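Local coordinates for light harvesting complex 1 Protein W (Rhodopseudomonas palustris, PDB 6Z5S), which contacts bacteriochlorophyll a and spirilloxanthin and probably interrupts the light-harvesting 1 ring around the reaction centre, leaving a gap for quinone passage, at residues A19-Y32 with V84-R96. Residues are numbered along the deposited sequence; the frame is centred on the assembly and turned at random.
With CRT (spirilloxanthin), chain B.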
loop_
_atom_site.group_PDB
_atom_site.type_symbol
_atom_site.label_atom_id
_atom_site.label_comp_id
_atom_site.label_asym_id
_atom_site.label_seq_id
_atom_site.Cartn_x
_atom_site.Cartn_y
_atom_site.Cartn_z
ATOM N N ALA A 19 34.817 -40.164 -2.585
ATOM C CA ALA A 19 34.100 -39.393 -3.590
ATOM C C ALA A 19 34.874 -39.346 -4.896
ATOM O O ALA A 19 34.284 -39.471 -5.971
ATOM C CB ALA A 19 33.822 -37.985 -3.074
ATOM N N ARG A 20 36.198 -39.193 -4.827
ATOM C CA ARG A 20 37.013 -39.250 -6.034
ATOM C C ARG A 20 36.940 -40.625 -6.681
ATOM O O ARG A 20 36.851 -40.741 -7.910
ATOM C CB ARG A 20 38.460 -38.891 -5.697
ATOM C CG ARG A 20 39.411 -38.877 -6.881
ATOM C CD ARG A 20 39.340 -37.558 -7.620
ATOM N NE ARG A 20 38.124 -37.465 -8.419
ATOM C CZ ARG A 20 37.773 -36.398 -9.122
ATOM N NH1 ARG A 20 38.552 -35.328 -9.129
ATOM N NH2 ARG A 20 36.646 -36.411 -9.822
ATOM N N VAL A 21 36.968 -41.681 -5.867
ATOM C CA VAL A 21 36.898 -43.039 -6.398
ATOM C C VAL A 21 35.609 -43.231 -7.183
ATOM O O VAL A 21 35.627 -43.586 -8.365
ATOM C CB VAL A 21 37.021 -44.069 -5.264
ATOM C CG1 VAL A 21 36.490 -45.410 -5.716
ATOM C CG2 VAL A 21 38.463 -44.197 -4.823
ATOM N N LEU A 22 34.468 -42.988 -6.537
ATOM C CA LEU A 22 33.206 -43.202 -7.232
ATOM C C LEU A 22 32.923 -42.140 -8.284
ATOM O O LEU A 22 32.044 -42.349 -9.124
ATOM C CB LEU A 22 32.050 -43.297 -6.232
ATOM C CG LEU A 22 31.753 -42.169 -5.246
ATOM C CD1 LEU A 22 30.905 -41.098 -5.884
ATOM C CD2 LEU A 22 31.066 -42.729 -4.008
ATOM N N ALA A 23 33.641 -41.018 -8.272
ATOM C CA ALA A 23 33.538 -40.065 -9.366
ATOM C C ALA A 23 34.267 -40.571 -10.597
ATOM O O ALA A 23 33.826 -40.340 -11.725
ATOM C CB ALA A 23 34.095 -38.712 -8.934
ATOM N N ALA A 24 35.391 -41.257 -10.401
ATOM C CA ALA A 24 36.058 -41.883 -11.534
ATOM C C ALA A 24 35.320 -43.137 -11.979
ATOM O O ALA A 24 35.193 -43.398 -13.179
ATOM C CB ALA A 24 37.507 -42.209 -11.177
ATOM N N SER A 25 34.813 -43.915 -11.029
ATOM C CA SER A 25 34.203 -45.199 -11.341
ATOM C C SER A 25 32.740 -45.095 -11.748
ATOM O O SER A 25 32.118 -46.130 -12.003
ATOM C CB SER A 25 34.332 -46.140 -10.146
ATOM O OG SER A 25 33.412 -47.208 -10.251
ATOM N N ALA A 26 32.171 -43.890 -11.807
ATOM C CA ALA A 26 30.798 -43.725 -12.271
ATOM C C ALA A 26 30.705 -44.170 -13.724
ATOM O O ALA A 26 31.195 -43.469 -14.618
ATOM C CB ALA A 26 30.342 -42.274 -12.123
ATOM N N PRO A 27 30.072 -45.308 -13.998
ATOM C CA PRO A 27 30.204 -45.930 -15.320
ATOM C C PRO A 27 29.739 -45.056 -16.472
ATOM O O PRO A 27 30.519 -44.767 -17.384
ATOM C CB PRO A 27 29.339 -47.192 -15.198
ATOM C CG PRO A 27 29.215 -47.441 -13.741
ATOM C CD PRO A 27 29.209 -46.094 -13.105
ATOM N N GLU A 28 28.489 -44.626 -16.447
ATOM C CA GLU A 28 27.890 -43.924 -17.570
ATOM C C GLU A 28 27.583 -42.485 -17.181
ATOM O O GLU A 28 27.838 -42.049 -16.057
ATOM C CB GLU A 28 26.621 -44.640 -18.043
ATOM C CG GLU A 28 25.438 -44.541 -17.083
ATOM C CD GLU A 28 25.447 -45.622 -16.012
ATOM O OE1 GLU A 28 26.541 -46.076 -15.633
ATOM O OE2 GLU A 28 24.362 -46.019 -15.543
ATOM N N GLY A 29 27.043 -41.742 -18.140
ATOM C CA GLY A 29 26.527 -40.424 -17.859
ATOM C C GLY A 29 25.179 -40.488 -17.179
ATOM O O GLY A 29 24.515 -41.523 -17.143
ATOM N N LYS A 30 24.779 -39.355 -16.614
ATOM C CA LYS A 30 23.540 -39.220 -15.857
ATOM C C LYS A 30 23.502 -40.144 -14.643
ATOM O O LYS A 30 22.466 -40.268 -13.986
ATOM C CB LYS A 30 22.315 -39.439 -16.759
ATOM C CG LYS A 30 20.987 -39.038 -16.148
ATOM C CD LYS A 30 21.072 -37.693 -15.457
ATOM C CE LYS A 30 21.108 -36.552 -16.445
ATOM N NZ LYS A 30 20.988 -35.241 -15.748
ATOM N N LEU A 31 24.618 -40.794 -14.318
ATOM C CA LEU A 31 24.745 -41.487 -13.047
ATOM C C LEU A 31 25.275 -40.569 -11.955
ATOM O O LEU A 31 25.333 -40.979 -10.792
ATOM C CB LEU A 31 25.623 -42.735 -13.217
ATOM C CG LEU A 31 25.619 -43.802 -12.119
ATOM C CD1 LEU A 31 25.715 -45.176 -12.725
ATOM C CD2 LEU A 31 26.779 -43.609 -11.173
ATOM N N TYR A 32 25.626 -39.326 -12.292
ATOM C CA TYR A 32 25.819 -38.318 -11.257
ATOM C C TYR A 32 24.516 -38.051 -10.515
ATOM O O TYR A 32 24.496 -37.995 -9.280
ATOM C CB TYR A 32 26.370 -37.026 -11.865
ATOM C CG TYR A 32 25.326 -36.116 -12.464
ATOM C CD1 TYR A 32 24.758 -36.399 -13.697
ATOM C CD2 TYR A 32 24.894 -34.984 -11.791
ATOM C CE1 TYR A 32 23.796 -35.573 -14.248
ATOM C CE2 TYR A 32 23.931 -34.154 -12.332
ATOM C CZ TYR A 32 23.387 -34.454 -13.562
ATOM O OH TYR A 32 22.429 -33.632 -14.107
ATOM N N VAL A 84 31.033 -32.087 2.284
ATOM C CA VAL A 84 32.281 -32.239 1.546
ATOM C C VAL A 84 32.227 -33.418 0.589
ATOM O O VAL A 84 33.004 -33.466 -0.369
ATOM C CB VAL A 84 33.484 -32.390 2.498
ATOM C CG1 VAL A 84 33.610 -33.818 2.986
ATOM C CG2 VAL A 84 34.758 -31.954 1.812
ATOM N N GLY A 85 31.337 -34.375 0.818
ATOM C CA GLY A 85 31.156 -35.465 -0.112
ATOM C C GLY A 85 30.776 -34.999 -1.505
ATOM O O GLY A 85 31.512 -35.210 -2.477
ATOM N N PRO A 86 29.611 -34.355 -1.628
ATOM C CA PRO A 86 29.133 -33.969 -2.966
ATOM C C PRO A 86 30.051 -33.017 -3.709
ATOM O O PRO A 86 30.180 -33.138 -4.931
ATOM C CB PRO A 86 27.774 -33.325 -2.672
ATOM C CG PRO A 86 27.347 -33.923 -1.393
ATOM C CD PRO A 86 28.590 -34.114 -0.596
ATOM N N VAL A 87 30.693 -32.068 -3.025
ATOM C CA VAL A 87 31.520 -31.113 -3.756
ATOM C C VAL A 87 32.787 -31.782 -4.272
ATOM O O VAL A 87 33.271 -31.448 -5.359
ATOM C CB VAL A 87 31.833 -29.879 -2.890
ATOM C CG1 VAL A 87 30.564 -29.371 -2.239
ATOM C CG2 VAL A 87 32.884 -30.186 -1.847
ATOM N N VAL A 88 33.335 -32.741 -3.528
ATOM C CA VAL A 88 34.472 -33.489 -4.044
ATOM C C VAL A 88 34.034 -34.376 -5.197
ATOM O O VAL A 88 34.748 -34.512 -6.197
ATOM C CB VAL A 88 35.140 -34.303 -2.923
ATOM C CG1 VAL A 88 36.119 -35.297 -3.508
ATOM C CG2 VAL A 88 35.853 -33.380 -1.961
ATOM N N PHE A 89 32.848 -34.979 -5.094
ATOM C CA PHE A 89 32.372 -35.806 -6.195
ATOM C C PHE A 89 32.130 -34.983 -7.451
ATOM O O PHE A 89 32.341 -35.478 -8.563
ATOM C CB PHE A 89 31.091 -36.539 -5.817
ATOM C CG PHE A 89 30.315 -37.020 -7.003
ATOM C CD1 PHE A 89 30.682 -38.175 -7.654
ATOM C CD2 PHE A 89 29.241 -36.299 -7.489
ATOM C CE1 PHE A 89 29.990 -38.613 -8.750
ATOM C CE2 PHE A 89 28.546 -36.736 -8.591
ATOM C CZ PHE A 89 28.921 -37.895 -9.220
ATOM N N TRP A 90 31.696 -33.730 -7.293
ATOM C CA TRP A 90 31.341 -32.891 -8.433
ATOM C C TRP A 90 32.436 -32.833 -9.482
ATOM O O TRP A 90 32.165 -32.522 -10.648
ATOM C CB TRP A 90 31.012 -31.481 -7.948
ATOM C CG TRP A 90 30.400 -30.613 -8.993
ATOM C CD1 TRP A 90 30.745 -29.329 -9.284
ATOM C CD2 TRP A 90 29.330 -30.955 -9.886
ATOM N NE1 TRP A 90 29.961 -28.849 -10.302
ATOM C CE2 TRP A 90 29.084 -29.827 -10.689
ATOM C CE3 TRP A 90 28.557 -32.105 -10.083
ATOM C CZ2 TRP A 90 28.101 -29.815 -11.674
ATOM C CZ3 TRP A 90 27.584 -32.090 -11.061
ATOM C CH2 TRP A 90 27.364 -30.954 -11.845
ATOM N N PHE A 91 33.669 -33.150 -9.104
ATOM C CA PHE A 91 34.730 -33.251 -10.088
ATOM C C PHE A 91 34.493 -34.378 -11.086
ATOM O O PHE A 91 35.147 -34.397 -12.129
ATOM C CB PHE A 91 36.060 -33.415 -9.372
ATOM C CG PHE A 91 36.562 -32.153 -8.750
ATOM C CD1 PHE A 91 35.814 -30.991 -8.816
ATOM C CD2 PHE A 91 37.785 -32.119 -8.110
ATOM C CE1 PHE A 91 36.272 -29.824 -8.250
ATOM C CE2 PHE A 91 38.250 -30.952 -7.543
ATOM C CZ PHE A 91 37.492 -29.803 -7.613
ATOM N N PHE A 92 33.565 -35.297 -10.809
ATOM C CA PHE A 92 33.132 -36.250 -11.829
ATOM C C PHE A 92 32.614 -35.523 -13.061
ATOM O O PHE A 92 33.171 -35.648 -14.156
ATOM C CB PHE A 92 32.047 -37.171 -11.272
ATOM C CG PHE A 92 31.194 -37.815 -12.332
ATOM C CD1 PHE A 92 31.681 -38.859 -13.087
ATOM C CD2 PHE A 92 29.907 -37.380 -12.570
ATOM C CE1 PHE A 92 30.907 -39.454 -14.054
ATOM C CE2 PHE A 92 29.132 -37.973 -13.545
ATOM C CZ PHE A 92 29.631 -39.012 -14.281
ATOM N N ARG A 93 31.531 -34.761 -12.898
ATOM C CA ARG A 93 31.023 -33.977 -14.013
ATOM C C ARG A 93 32.032 -32.923 -14.442
ATOM O O ARG A 93 32.088 -32.564 -15.623
ATOM C CB ARG A 93 29.678 -33.344 -13.639
ATOM C CG ARG A 93 29.085 -32.398 -14.682
ATOM C CD ARG A 93 28.678 -33.116 -15.966
ATOM N NE ARG A 93 27.567 -34.045 -15.774
ATOM C CZ ARG A 93 27.118 -34.870 -16.713
ATOM N NH1 ARG A 93 26.105 -35.685 -16.459
ATOM N NH2 ARG A 93 27.681 -34.880 -17.914
ATOM N N ARG A 94 32.860 -32.445 -13.513
ATOM C CA ARG A 94 33.919 -31.518 -13.890
ATOM C C ARG A 94 35.039 -32.187 -14.678
ATOM O O ARG A 94 35.973 -31.496 -15.097
ATOM C CB ARG A 94 34.490 -30.845 -12.645
ATOM C CG ARG A 94 33.569 -29.802 -12.046
ATOM C CD ARG A 94 33.492 -28.569 -12.923
ATOM N NE ARG A 94 32.209 -27.890 -12.777
ATOM C CZ ARG A 94 31.962 -26.657 -13.206
ATOM N NH1 ARG A 94 32.914 -25.957 -13.804
ATOM N NH2 ARG A 94 30.761 -26.123 -13.031
ATOM N N GLN A 95 34.982 -33.503 -14.873
ATOM C CA GLN A 95 35.872 -34.193 -15.794
ATOM C C GLN A 95 35.340 -34.235 -17.216
ATOM O O GLN A 95 36.134 -34.203 -18.161
ATOM C CB GLN A 95 36.115 -35.637 -15.334
ATOM C CG GLN A 95 36.937 -35.775 -14.078
ATOM C CD GLN A 95 38.348 -35.267 -14.255
ATOM O OE1 GLN A 95 38.708 -34.206 -13.744
ATOM N NE2 GLN A 95 39.160 -36.029 -14.974
ATOM N N ARG A 96 34.025 -34.318 -17.388
ATOM C CA ARG A 96 33.428 -34.641 -18.679
ATOM C C ARG A 96 32.236 -33.741 -18.989
ATOM O O ARG A 96 32.056 -33.299 -20.124
ATOM C CB ARG A 96 33.000 -36.110 -18.694
ATOM C CG ARG A 96 33.952 -37.013 -17.926
ATOM C CD ARG A 96 33.276 -38.242 -17.363
ATOM N NE ARG A 96 34.117 -38.870 -16.352
ATOM C CZ ARG A 96 33.886 -40.066 -15.828
ATOM N NH1 ARG A 96 32.837 -40.769 -16.221
ATOM N NH2 ARG A 96 34.705 -40.559 -14.913
HETATM C C1M CRT B . 21.117 -44.227 -17.502
HETATM O O1 CRT B . 21.524 -45.338 -16.720
HETATM C C1 CRT B . 20.569 -46.385 -16.472
HETATM C C2 CRT B . 19.377 -45.744 -15.775
HETATM C C3 CRT B . 20.173 -46.992 -17.809
HETATM C C4 CRT B . 21.192 -47.458 -15.567
HETATM C C5 CRT B . 21.553 -47.019 -14.182
HETATM C C6 CRT B . 20.958 -47.446 -13.072
HETATM C C7 CRT B . 21.204 -47.019 -11.756
HETATM C C8 CRT B . 22.415 -46.219 -11.480
HETATM C C9 CRT B . 20.327 -47.291 -10.699
HETATM C C10 CRT B . 20.402 -46.911 -9.375
HETATM C C11 CRT B . 19.397 -47.123 -8.455
HETATM C C12 CRT B . 19.386 -46.883 -7.077
HETATM C C13 CRT B . 20.608 -46.357 -6.446
HETATM C C14 CRT B . 18.266 -47.120 -6.273
HETATM C C15 CRT B . 18.134 -47.010 -4.903
HETATM C C16 CRT B . 16.964 -47.287 -4.236
HETATM C C17 CRT B . 16.648 -47.173 -2.879
HETATM C C18 CRT B . 17.727 -46.906 -1.906
HETATM C C19 CRT B . 15.333 -47.277 -2.423
HETATM C C20 CRT B . 14.812 -47.004 -1.181
HETATM C C21 CRT B . 13.479 -46.910 -0.823
HETATM C C22 CRT B . 12.901 -46.572 0.375
HETATM C C23 CRT B . 11.559 -46.304 0.657
HETATM C C24 CRT B . 10.556 -46.483 -0.414
HETATM C C25 CRT B . 11.137 -45.854 1.909
HETATM C C26 CRT B . 9.893 -45.438 2.323
HETATM C C27 CRT B . 9.700 -44.923 3.580
HETATM C C28 CRT B . 8.550 -44.423 4.190
HETATM C C29 CRT B . 7.257 -44.504 3.482
HETATM C C30 CRT B . 8.609 -43.839 5.456
HETATM C C31 CRT B . 7.643 -43.233 6.220
HETATM C C32 CRT B . 7.999 -42.762 7.458
HETATM C C33 CRT B . 7.263 -42.074 8.420
HETATM C C34 CRT B . 5.875 -41.667 8.118
HETATM C C35 CRT B . 7.813 -41.768 9.666
HETATM C C36 CRT B . 7.299 -41.043 10.650
HETATM C C37 CRT B . 8.042 -40.734 11.908
HETATM C C38 CRT B . 8.357 -39.251 12.137
HETATM C C39 CRT B . 9.163 -39.076 13.414
HETATM C C40 CRT B . 9.084 -38.676 10.932
HETATM O O2 CRT B . 7.110 -38.549 12.259
HETATM C C2M CRT B . 7.152 -37.167 12.527
#
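Phe92 and Phe89 pack against Ala23 near the C-terminal ends of two of the chain's three helices, the second of them predicted to be membrane-spanning; the segments 19-24 and 84-89 cross at -42° with axes 8.7 Å apart at closest approach. This close approach is consistent with the small side chains of Ala19 and Ala23; Ala19 CB lies against Val88 CG1. Followed outward, Phe92 joins helix end to loop. Its CB meets the CB of Ala23, and with CG anti to the backbone N (chi1 158°) the ring passes between the chain at Ala23-Ala26 and the returning loop at Tyr32. CD1 and CE1 lie on the alanine side, CE1 3.5 Å from Ala26 CB, whereas CD2 and CE2 meet Tyr32 CB, CE2 at 3.4 Å. CZ, the tip, is directed to the Glu28 carbonyl, which approaches the ring edge. Phe89 fills the next layer inward: CD1 touches the CD1 of Leu22, and CZ reaches Tyr32 CA at 3.7 Å, while Ser40 of helix 37-57 adjoins the same side chain. Tyr32 stands alongside Trp90, and Arg93 comes over one face of the tyrosine ring, offset toward the rim, its guanidinium edge turned to that face (planes 87° apart) and NH1 3.2 Å from Tyr32 CD1. The tyrosine OH accepts a 2.7 Å hydrogen bond from Lys30 NZ. An alanine here would keep the CB contacts with both phenylalanines but would probably leave Lys30 NZ without this acceptor and Arg93 freer to turn. Within the same loop, Glu28 and Leu31 help line the spirilloxanthin pocket, with Glu28 OE2 3.1 Å from the carotenoid O1. At the chain's last modelled residue, Arg96 lays one guanidinium face over Phe92 CE1 and sends a weak NH2 hydrogen bond to Ala24 O, 3.4 Å long.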